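Actibind (Aspergillus niger, PDB 3D3Z) cleaves RNA as a T2-family ribonuclease, probably without strict base specificity but with a preference for adenylic acid. Local coordinates at residues D46-H51 / I230-K235. Residues are numbered along the deposited sequence; the frame is centred on the assembly and turned at random.
Sequences DSWTIH and IKYPPK. Unlike the reference sequence in segment 46-51: Asp46 (reference Gly). With D3Z (1-(5-deoxy-beta-L-xylofuranosyl)pyrimidine-2,4(1H,3H)-dione), chain E.
Lys235 NZ has four oxygen partners: Ser47 O at 2.7 Å, water 1 at 3.0 Å, and the backbone oxygens of Asp42 and Pro44. That is one more than the ammonium has hydrogens, so at least one N-H must be shared. The ammonium meets the Ser47 carbonyl nearly head-on, the C=O...N angle being 167°. With chi1 at -63° and the chain extended beyond CG, the lysine runs straight out from its loop and delivers the charge to the loop just ahead of strand 49-56. Water 1 carries the link into the strand itself, donating to Thr49 OG1 over 2.7 Å. Ser47 OG donates to Trp48 O at 2.6 Å, approaching one of the oxygen's lone pairs within the plane of the peptide.

The second tie joins two aromatic side chains. Trp48 NE1 donates to Tyr232 OH at 3.1 Å; the hydroxyl sits at the indole edge, close to the ring plane, and the N-H...O angle is 161°. The tyrosine ring reaches the indole at a slant, Tyr232 CE1 lying 4.3 Å from Trp48 CZ2. Trp36 packs against both rings and makes a cation-pi contact with Lys235.

Three residues on from Trp48, His51, predicted to be catalytic, lies in the pocket that holds the nucleoside-like D3Z. The contact therefore joins the C-terminal loop to the segment leading into the strand of this histidine, through one indole N-H bond and one buried ammonium, whose charge is probably spread over backbone carbonyls, water and the Trp36 ring, with no carboxylate among these partners.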
loop_
_atom_site.group_PDB
_atom_site.type_symbol
_atom_site.label_atom_id
_atom_site.label_comp_id
_atom_site.label_asym_id
_atom_site.label_seq_id
_atom_site.Cartn_x
_atom_site.Cartn_y
_atom_site.Cartn_z
ATOM N N ASP A 46 -13.513 -6.957 10.530
ATOM C CA ASP A 46 -14.067 -5.775 9.868
ATOM C C ASP A 46 -13.005 -4.782 9.377
ATOM O O ASP A 46 -13.211 -3.557 9.360
ATOM C CB ASP A 46 -15.050 -5.064 10.806
ATOM C CG ASP A 46 -14.416 -4.578 12.082
ATOM O OD1 ASP A 46 -13.262 -4.963 12.456
ATOM O OD2 ASP A 46 -15.106 -3.795 12.746
ATOM N N SER A 47 -11.878 -5.312 8.924
ATOM C CA SER A 47 -10.882 -4.489 8.287
ATOM C C SER A 47 -10.154 -5.288 7.249
ATOM O O SER A 47 -9.871 -6.454 7.429
ATOM C CB SER A 47 -9.854 -3.929 9.306
ATOM O OG SER A 47 -8.891 -3.094 8.652
ATOM N N TRP A 48 -9.817 -4.606 6.184
ATOM C CA TRP A 48 -8.849 -5.086 5.231
ATOM C C TRP A 48 -7.484 -4.938 5.903
ATOM O O TRP A 48 -7.363 -4.306 6.972
ATOM C CB TRP A 48 -8.932 -4.269 3.951
ATOM C CG TRP A 48 -10.189 -4.539 3.116
ATOM C CD1 TRP A 48 -11.493 -4.395 3.498
ATOM C CD2 TRP A 48 -10.212 -4.992 1.759
ATOM N NE1 TRP A 48 -12.337 -4.761 2.445
ATOM C CE2 TRP A 48 -11.572 -5.123 1.368
ATOM C CE3 TRP A 48 -9.218 -5.332 0.846
ATOM C CZ2 TRP A 48 -11.945 -5.582 0.105
ATOM C CZ3 TRP A 48 -9.596 -5.792 -0.426
ATOM C CH2 TRP A 48 -10.935 -5.908 -0.777
ATOM N N THR A 49 -6.481 -5.541 5.269
ATOM C CA THR A 49 -5.075 -5.510 5.709
ATOM C C THR A 49 -4.154 -4.982 4.599
ATOM O O THR A 49 -4.541 -4.854 3.439
ATOM C CB THR A 49 -4.634 -6.889 6.141
ATOM O OG1 THR A 49 -4.911 -7.845 5.123
ATOM C CG2 THR A 49 -5.392 -7.299 7.402
ATOM N N ILE A 50 -2.911 -4.675 4.976
ATOM C CA ILE A 50 -1.896 -4.140 4.110
ATOM C C ILE A 50 -1.248 -5.246 3.298
ATOM O O ILE A 50 -0.904 -6.311 3.799
ATOM C CB ILE A 50 -0.709 -3.395 4.897
ATOM C CG1 ILE A 50 -1.268 -2.221 5.753
ATOM C CG2 ILE A 50 0.401 -2.952 3.919
ATOM C CD1 ILE A 50 -0.332 -1.668 6.888
ATOM N N HIS A 51 -1.099 -4.974 2.026
ATOM C CA HIS A 51 -0.227 -5.730 1.153
ATOM C C HIS A 51 1.122 -4.981 1.035
ATOM O O HIS A 51 2.167 -5.533 1.290
ATOM C CB HIS A 51 -0.896 -5.934 -0.216
ATOM C CG HIS A 51 -0.165 -6.876 -1.141
ATOM N ND1 HIS A 51 -0.715 -7.289 -2.339
ATOM C CD2 HIS A 51 1.035 -7.506 -1.042
ATOM C CE1 HIS A 51 0.126 -8.118 -2.942
ATOM N NE2 HIS A 51 1.185 -8.285 -2.162
ATOM N N ILE A 230 -20.328 -10.653 -7.490
ATOM C CA ILE A 230 -19.077 -10.624 -6.658
ATOM C C ILE A 230 -19.369 -10.988 -5.215
ATOM O O ILE A 230 -20.253 -10.415 -4.553
ATOM C CB ILE A 230 -18.327 -9.265 -6.727
ATOM C CG1 ILE A 230 -17.780 -9.024 -8.137
ATOM C CG2 ILE A 230 -17.116 -9.234 -5.747
ATOM C CD1 ILE A 230 -17.467 -7.499 -8.455
ATOM N N LYS A 231 -18.627 -11.965 -4.720
ATOM C CA LYS A 231 -18.773 -12.356 -3.345
ATOM C C LYS A 231 -17.822 -11.547 -2.465
ATOM O O LYS A 231 -16.719 -11.225 -2.873
ATOM C CB LYS A 231 -18.467 -13.833 -3.148
ATOM C CG LYS A 231 -19.234 -14.738 -4.093
ATOM C CD LYS A 231 -18.979 -16.198 -3.804
ATOM C CE LYS A 231 -17.619 -16.663 -4.317
ATOM N NZ LYS A 231 -17.103 -17.758 -3.380
ATOM N N TYR A 232 -18.301 -11.227 -1.274
ATOM C CA TYR A 232 -17.521 -10.572 -0.226
ATOM C C TYR A 232 -17.519 -11.514 0.979
ATOM O O TYR A 232 -18.373 -11.414 1.860
ATOM C CB TYR A 232 -18.149 -9.230 0.089
ATOM C CG TYR A 232 -17.350 -8.213 0.893
ATOM C CD1 TYR A 232 -16.024 -8.432 1.301
ATOM C CD2 TYR A 232 -17.930 -6.979 1.196
ATOM C CE1 TYR A 232 -15.332 -7.443 2.015
ATOM C CE2 TYR A 232 -17.246 -6.000 1.891
ATOM C CZ TYR A 232 -15.946 -6.240 2.301
ATOM O OH TYR A 232 -15.298 -5.246 3.012
ATOM N N PRO A 233 -16.641 -12.522 0.960
ATOM C CA PRO A 233 -16.751 -13.567 1.992
ATOM C C PRO A 233 -16.455 -13.073 3.411
ATOM O O PRO A 233 -15.523 -12.267 3.590
ATOM C CB PRO A 233 -15.763 -14.639 1.526
ATOM C CG PRO A 233 -15.446 -14.315 0.104
ATOM C CD PRO A 233 -15.592 -12.849 -0.032
ATOM N N PRO A 234 -17.292 -13.477 4.396
ATOM C CA PRO A 234 -17.049 -13.119 5.776
ATOM C C PRO A 234 -15.771 -13.789 6.298
ATOM O O PRO A 234 -15.483 -14.923 5.946
ATOM C CB PRO A 234 -18.309 -13.644 6.514
ATOM C CG PRO A 234 -19.334 -13.833 5.463
ATOM C CD PRO A 234 -18.546 -14.266 4.263
ATOM N N LYS A 235 -14.972 -13.035 7.063
ATOM C CA LYS A 235 -13.808 -13.622 7.731
ATOM C C LYS A 235 -14.262 -14.502 8.892
ATOM O O LYS A 235 -15.285 -14.210 9.497
ATOM C CB LYS A 235 -12.837 -12.536 8.201
ATOM C CG LYS A 235 -12.240 -11.713 7.096
ATOM C CD LYS A 235 -11.157 -10.804 7.679
ATOM C CE LYS A 235 -10.330 -10.139 6.647
ATOM N NZ LYS A 235 -9.426 -9.136 7.265
HETATM N N1 D3Z E . 0.986 -13.141 0.438
HETATM C C2 D3Z E . 1.611 -13.234 1.696
HETATM N N3 D3Z E . 0.963 -12.824 2.782
HETATM C C4 D3Z E . -0.267 -12.311 2.718
HETATM C C5 D3Z E . -0.879 -12.216 1.497
HETATM C C6 D3Z E . -0.236 -12.641 0.342
HETATM O O2 D3Z E . 2.764 -13.700 1.819
HETATM O O4 D3Z E . -0.891 -11.930 3.730
HETATM C "C1'" D3Z E . 1.667 -13.564 -0.759
HETATM C "C2'" D3Z E . 3.146 -13.459 -0.447
HETATM O "O2'" D3Z E . 3.728 -14.774 -0.384
HETATM C "C3'" D3Z E . 3.732 -12.543 -1.507
HETATM C "C4'" D3Z E . 2.594 -12.160 -2.436
HETATM O "O3'" D3Z E . 4.263 -11.369 -0.916
HETATM O "O4'" D3Z E . 1.381 -12.663 -1.844
HETATM C "C5'" D3Z E . 2.574 -10.647 -2.621
HETATM O O HOH W 1 -7.202 -9.264 5.273
#